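Glycerol kinase, putative (Plasmodium falciparum, PDB 2W40) probably phosphorylates glycerol at the expense of ATP to give sn-glycerol 3-phosphate. Local coordinates at residues Val229-Glu232 against His233-Asp236; Cys266-Gly269 against Thr270-Leu274. All coordinates share one frame; numbering follows the deposited sequence.

How the contacts relate
Both contacts are tight reversals of the chain, but contact 1 belongs to the N-terminal FGGY domain and contact 2 to the C-terminal one, with centres about 33 Å apart and no atoms touching. Contact 1 (229-236) is the surface one: it lies in the connection from strand 225-228 to strand 241-247, half buried against helix 49-70, and combines serine and backbone hydrogen bonds, a bridging water and charged side chains on its solvent side. Contact 2 (266-274) is close to the centre of the chain, where strands 264-268 and 272-279 pair as neighbours in the mixed sheet. Its chemistry is paired backbone amides and apolar packing, and its turn carries Thr270, a residue of the ADP site.

Contact 1. Residues Val229-Glu232 against His233-Asp236; sequences VKSE and HVPD
Ser231 opens a turn that runs on through His233 and Val234, and holds it with two of its own atoms. Its carbonyl O receives the amide of Val234 at 3.1 Å between O and N, and its OG receives the amide of His233, OG to N 3.2 Å, with an N-H...O angle of 157°. With chi1 at 175°, OG lies beside the residue's own carbonyl carbon, on the side where the chain folds back. Ser231 OG also lies 3.3 Å from His233 CD2, and it makes a weak hydrogen bond to the hydroxyl of Tyr57.

The tight part is the inner, buried side. Val234 CG2 touches Val229 CG1 at 3.8 Å and also lies against the Ser231 carbonyl; the two valines cross at about a right angle, and helix 49-70 covers Val234 through Tyr57 and Asn61. A water clamps the turn by donating to Ser231 O and to Val234 O, so the serine carbonyl has two donors.

Outward the fit is looser. The Glu232 and His233 side chains run side by side, with Glu232 CG over one face of the imidazole and the carboxylate turned 47° from the ring plane. Glu232 OE2 stays 3.7 Å from His233 NE2 and makes no hydrogen bond to it; the acid's stronger partner is Lys177, in a salt bridge through OE1, while the histidine ring stacks with Tyr57. On this exposed side Pro235 CD rests 3.5 Å from Glu232 O, close to a bound ethanediol.

A type I beta turn from Ser231 to Val234 is combined here with an ST turn, in which Ser231 OG takes the amide of His233, and the pair leads into a 3-10 segment that starts at Pro235.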
ATOM      1  N   VAL C 229     -39.367  18.337  20.712  1.00  9.62           N
ATOM      2  CA  VAL C 229     -39.349  16.909  20.399  1.00 10.48           C
ATOM      3  C   VAL C 229     -40.794  16.373  20.559  1.00 10.01           C
ATOM      4  O   VAL C 229     -41.450  16.539  21.654  1.00 10.58           O
ATOM      5  CB  VAL C 229     -38.396  16.079  21.286  1.00 11.40           C
ATOM      6  CG1 VAL C 229     -38.493  14.604  20.968  1.00 11.73           C
ATOM      7  CG2 VAL C 229     -36.929  16.625  21.072  1.00 11.29           C
ATOM      8  N   LYS C 230     -41.236  15.690  19.484  1.00 10.86           N
ATOM      9  CA  LYS C 230     -42.503  15.061  19.439  1.00 11.81           C
ATOM     10  C   LYS C 230     -42.461  13.613  18.945  1.00 12.72           C
ATOM     11  O   LYS C 230     -43.536  12.928  18.978  1.00 13.69           O
ATOM     12  CB  LYS C 230     -43.498  15.838  18.557  1.00 11.68           C
ATOM     13  CG  LYS C 230     -43.804  17.245  19.036  1.00 12.66           C
ATOM     14  CD  LYS C 230     -44.572  17.239  20.367  1.00 13.61           C
ATOM     15  CE  LYS C 230     -45.459  18.504  20.642  1.00 13.95           C
ATOM     16  NZ  LYS C 230     -46.340  18.415  21.882  1.00 14.34           N
ATOM     17  N   SER C 231     -41.305  13.141  18.456  1.00 12.53           N
ATOM     18  CA  SER C 231     -41.239  11.810  17.925  1.00 13.33           C
ATOM     19  C   SER C 231     -41.668  10.728  18.894  1.00 13.13           C
ATOM     20  O   SER C 231     -41.128  10.608  19.996  1.00 13.84           O
ATOM     21  CB  SER C 231     -39.893  11.418  17.307  1.00 11.33           C
ATOM     22  OG  SER C 231     -39.876  10.071  16.909  1.00 13.97           O
ATOM     23  N   GLU C 232     -42.542   9.858  18.415  1.00 14.53           N
ATOM     24  CA  GLU C 232     -43.027   8.755  19.267  1.00 17.42           C
ATOM     25  C   GLU C 232     -41.953   7.710  19.579  1.00 17.68           C
ATOM     26  O   GLU C 232     -42.117   6.853  20.509  1.00 17.74           O
ATOM     27  CB  GLU C 232     -44.206   8.075  18.543  1.00 22.00           C
ATOM     28  CG  GLU C 232     -43.789   7.525  17.137  1.00 27.02           C
ATOM     29  CD  GLU C 232     -43.812   8.606  15.937  1.00 32.53           C
ATOM     30  OE1 GLU C 232     -44.181   9.812  16.165  1.00 32.29           O
ATOM     31  OE2 GLU C 232     -43.433   8.214  14.768  1.00 36.73           O
ATOM     32  N   HIS C 233     -40.823   7.765  18.853  1.00 16.99           N
ATOM     33  CA  HIS C 233     -39.712   6.886  19.142  1.00 15.77           C
ATOM     34  C   HIS C 233     -38.954   7.210  20.384  1.00 15.20           C
ATOM     35  O   HIS C 233     -38.207   6.367  20.775  1.00 16.30           O
ATOM     36  CB  HIS C 233     -38.732   6.814  17.967  1.00 15.65           C
ATOM     37  CG  HIS C 233     -39.367   6.350  16.714  1.00 15.46           C
ATOM     38  ND1 HIS C 233     -39.852   5.063  16.540  1.00 20.07           N
ATOM     39  CD2 HIS C 233     -39.698   7.037  15.606  1.00 19.80           C
ATOM     40  CE1 HIS C 233     -40.387   4.979  15.326  1.00 21.67           C
ATOM     41  NE2 HIS C 233     -40.306   6.171  14.743  1.00 21.73           N
ATOM     42  N   VAL C 234     -39.112   8.425  20.939  1.00 13.40           N
ATOM     43  CA  VAL C 234     -38.348   8.961  22.083  1.00 14.38           C
ATOM     44  C   VAL C 234     -39.353   9.620  23.067  1.00 14.98           C
ATOM     45  O   VAL C 234     -39.354  10.800  23.365  1.00 12.30           O
ATOM     46  CB  VAL C 234     -37.203   9.886  21.673  1.00 13.51           C
ATOM     47  CG1 VAL C 234     -36.031   9.039  21.106  1.00 12.72           C
ATOM     48  CG2 VAL C 234     -37.712  10.925  20.663  1.00 13.70           C
ATOM     49  N   PRO C 235     -40.225   8.771  23.599  1.00 15.92           N
ATOM     50  CA  PRO C 235     -41.373   9.264  24.378  1.00 16.76           C
ATOM     51  C   PRO C 235     -40.997  10.019  25.647  1.00 16.42           C
ATOM     52  O   PRO C 235     -41.711  11.009  26.021  1.00 16.25           O
ATOM     53  CB  PRO C 235     -42.160   7.989  24.650  1.00 19.81           C
ATOM     54  CG  PRO C 235     -41.200   6.931  24.531  1.00 19.36           C
ATOM     55  CD  PRO C 235     -40.273   7.316  23.442  1.00 16.35           C
ATOM     56  N   ASP C 236     -39.898   9.648  26.310  1.00 15.58           N
ATOM     57  CA  ASP C 236     -39.440  10.408  27.491  1.00 16.32           C
ATOM     58  C   ASP C 236     -38.981  11.830  27.201  1.00 14.96           C
ATOM     59  O   ASP C 236     -38.714  12.650  28.097  1.00 15.64           O
ATOM     60  CB  ASP C 236     -38.307   9.640  28.224  1.00 16.99           C
ATOM     61  CG  ASP C 236     -38.838   8.483  29.053  1.00 26.20           C
ATOM     62  OD1 ASP C 236     -40.039   8.144  29.015  1.00 32.01           O
ATOM     63  OD2 ASP C 236     -38.061   7.997  29.856  1.00 33.39           O
TER
HETATM   64  O   HOH W   1     -41.475  12.364  22.225  1.00 15.44           O

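Contact 2. Residues Cys266-Gly269 against Thr270-Leu274; sequences CTYG and TGVFL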
ATOM      1  N   CYS C 266      -7.626  23.143  15.777  1.00  9.76           N
ATOM      2  CA  CYS C 266      -7.549  22.022  14.856  1.00  8.74           C
ATOM      3  C   CYS C 266      -8.131  20.786  15.518  1.00  9.89           C
ATOM      4  O   CYS C 266      -7.711  20.416  16.610  1.00 11.70           O
ATOM      5  CB  CYS C 266      -6.128  21.817  14.425  1.00 11.38           C
ATOM      6  SG  CYS C 266      -5.983  20.550  13.169  1.00 15.01           S
ATOM      7  N   THR C 267      -9.159  20.187  14.891  1.00  8.69           N
ATOM      8  CA  THR C 267      -9.775  18.988  15.333  1.00  9.24           C
ATOM      9  C   THR C 267      -9.312  17.816  14.492  1.00 10.57           C
ATOM     10  O   THR C 267      -9.358  17.891  13.259  1.00 13.03           O
ATOM     11  CB  THR C 267     -11.351  19.104  15.266  1.00 10.86           C
ATOM     12  OG1 THR C 267     -11.840  20.230  16.079  1.00 13.43           O
ATOM     13  CG2 THR C 267     -12.009  17.829  15.730  1.00 13.10           C
ATOM     14  N   TYR C 268      -8.917  16.737  15.181  1.00  9.99           N
ATOM     15  CA  TYR C 268      -8.500  15.512  14.598  1.00  8.86           C
ATOM     16  C   TYR C 268      -9.623  14.495  14.834  1.00 11.52           C
ATOM     17  O   TYR C 268      -9.928  14.085  15.971  1.00 12.07           O
ATOM     18  CB  TYR C 268      -7.196  14.974  15.245  1.00 11.08           C
ATOM     19  CG  TYR C 268      -5.989  15.872  15.024  1.00  9.15           C
ATOM     20  CD1 TYR C 268      -5.014  15.552  14.133  1.00 10.79           C
ATOM     21  CD2 TYR C 268      -5.747  16.967  15.812  1.00 12.68           C
ATOM     22  CE1 TYR C 268      -3.916  16.318  13.951  1.00 11.82           C
ATOM     23  CE2 TYR C 268      -4.589  17.794  15.582  1.00 12.83           C
ATOM     24  CZ  TYR C 268      -3.686  17.445  14.705  1.00 12.41           C
ATOM     25  OH  TYR C 268      -2.541  18.261  14.587  1.00 14.07           O
ATOM     26  N   GLY C 269     -10.205  14.049  13.751  1.00 10.22           N
ATOM     27  CA  GLY C 269     -11.305  13.120  13.759  1.00 10.51           C
ATOM     28  C   GLY C 269     -11.281  12.253  12.485  1.00 10.17           C
ATOM     29  O   GLY C 269     -10.227  11.928  11.979  1.00 10.72           O
ATOM     30  N   THR C 270     -12.469  11.912  11.971  1.00  9.05           N
ATOM     31  CA  THR C 270     -12.544  11.283  10.635  1.00  8.60           C
ATOM     32  C   THR C 270     -11.739  12.045   9.593  1.00  8.72           C
ATOM     33  O   THR C 270     -10.983  11.420   8.803  1.00  9.53           O
ATOM     34  CB  THR C 270     -14.024  11.187  10.234  1.00  6.83           C
ATOM     35  OG1 THR C 270     -14.780  10.415  11.199  1.00 10.18           O
ATOM     36  CG2 THR C 270     -14.234  10.573   8.912  1.00  9.13           C
ATOM     37  N   GLY C 271     -11.888  13.346   9.558  1.00  6.96           N
ATOM     38  CA  GLY C 271     -10.940  14.258   8.873  1.00  8.44           C
ATOM     39  C   GLY C 271     -10.224  15.123   9.890  1.00  7.57           C
ATOM     40  O   GLY C 271     -10.447  15.005  11.082  1.00  9.02           O
ATOM     41  N   VAL C 272      -9.435  16.075   9.419  1.00  8.57           N
ATOM     42  CA  VAL C 272      -8.779  17.034  10.256  1.00  7.93           C
ATOM     43  C   VAL C 272      -9.243  18.397   9.734  1.00  7.31           C
ATOM     44  O   VAL C 272      -9.215  18.668   8.530  1.00  9.72           O
ATOM     45  CB  VAL C 272      -7.259  16.880  10.193  1.00  8.86           C
ATOM     46  CG1 VAL C 272      -6.541  18.095  10.878  1.00 11.22           C
ATOM     47  CG2 VAL C 272      -6.955  15.492  10.876  1.00  8.39           C
ATOM     48  N   PHE C 273      -9.650  19.284  10.638  1.00  8.98           N
ATOM     49  CA  PHE C 273     -10.209  20.593  10.261  1.00  9.31           C
ATOM     50  C   PHE C 273      -9.620  21.713  11.135  1.00 10.01           C
ATOM     51  O   PHE C 273      -9.834  21.730  12.326  1.00 10.13           O
ATOM     52  CB  PHE C 273     -11.715  20.581  10.357  1.00  9.87           C
ATOM     53  CG  PHE C 273     -12.314  19.452   9.538  1.00 10.36           C
ATOM     54  CD1 PHE C 273     -12.570  19.642   8.181  1.00 12.19           C
ATOM     55  CD2 PHE C 273     -12.501  18.212  10.044  1.00 10.92           C
ATOM     56  CE1 PHE C 273     -13.003  18.597   7.398  1.00 11.64           C
ATOM     57  CE2 PHE C 273     -13.033  17.224   9.244  1.00 10.24           C
ATOM     58  CZ  PHE C 273     -13.205  17.440   7.923  1.00  9.84           C
ATOM     59  N   LEU C 274      -8.909  22.645  10.493  1.00  8.97           N
ATOM     60  CA  LEU C 274      -8.331  23.804  11.175  1.00  9.50           C
ATOM     61  C   LEU C 274      -9.217  24.990  10.833  1.00  9.18           C
ATOM     62  O   LEU C 274      -9.406  25.299   9.643  1.00  9.93           O
ATOM     63  CB  LEU C 274      -6.904  24.016  10.705  1.00 10.29           C
ATOM     64  CG  LEU C 274      -6.055  25.004  11.593  1.00 13.06           C
ATOM     65  CD1 LEU C 274      -4.582  24.793  11.381  1.00 16.24           C
ATOM     66  CD2 LEU C 274      -6.436  26.376  11.184  1.00 18.55           C
TER
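Val272 fills the inside corner between Cys266 and Tyr268, and its side chain can be followed atom by atom. Val272 CB sits 3.9 Å from the Thr267 carbonyl O. From there CG1, anti to the backbone N (chi1 169°), runs to the sulfur of Cys266, 3.4 Å from CG1 to SG, and also lies over one face of the Tyr268 ring. CG2 takes the other branch and meets Tyr268 CD1 at 3.8 Å. Cys266, Tyr268, Val272 and Leu274 share this face of the sheet, which helix 377-403 covers through Leu392, Ile388 and Leu399.

The two strands form a beta hairpin, antiparallel at 173°, in the C-terminal domain of the actin-like ATPase fold. Its turn belongs to the nucleotide site: Thr270 is an observed ADP-binding residue, although no ADP is bound to this chain, and its OG1 is hydrogen-bonded to Gln14.

Thr267 and Phe273 make the hydrogen-bonded pair, with Thr267 N 3.1 Å from Phe273 O. The return bond, Phe273 N to Thr267 O, measures 3.0 Å. Where the chain swings round, Gly269 N reaches Gly271 O at 2.8 Å, bent to 143° at the hydrogen. On the opposite face, the side chain of Phe273 is about 4 Å from the bound glycerol and makes a cation-pi contact with Arg85.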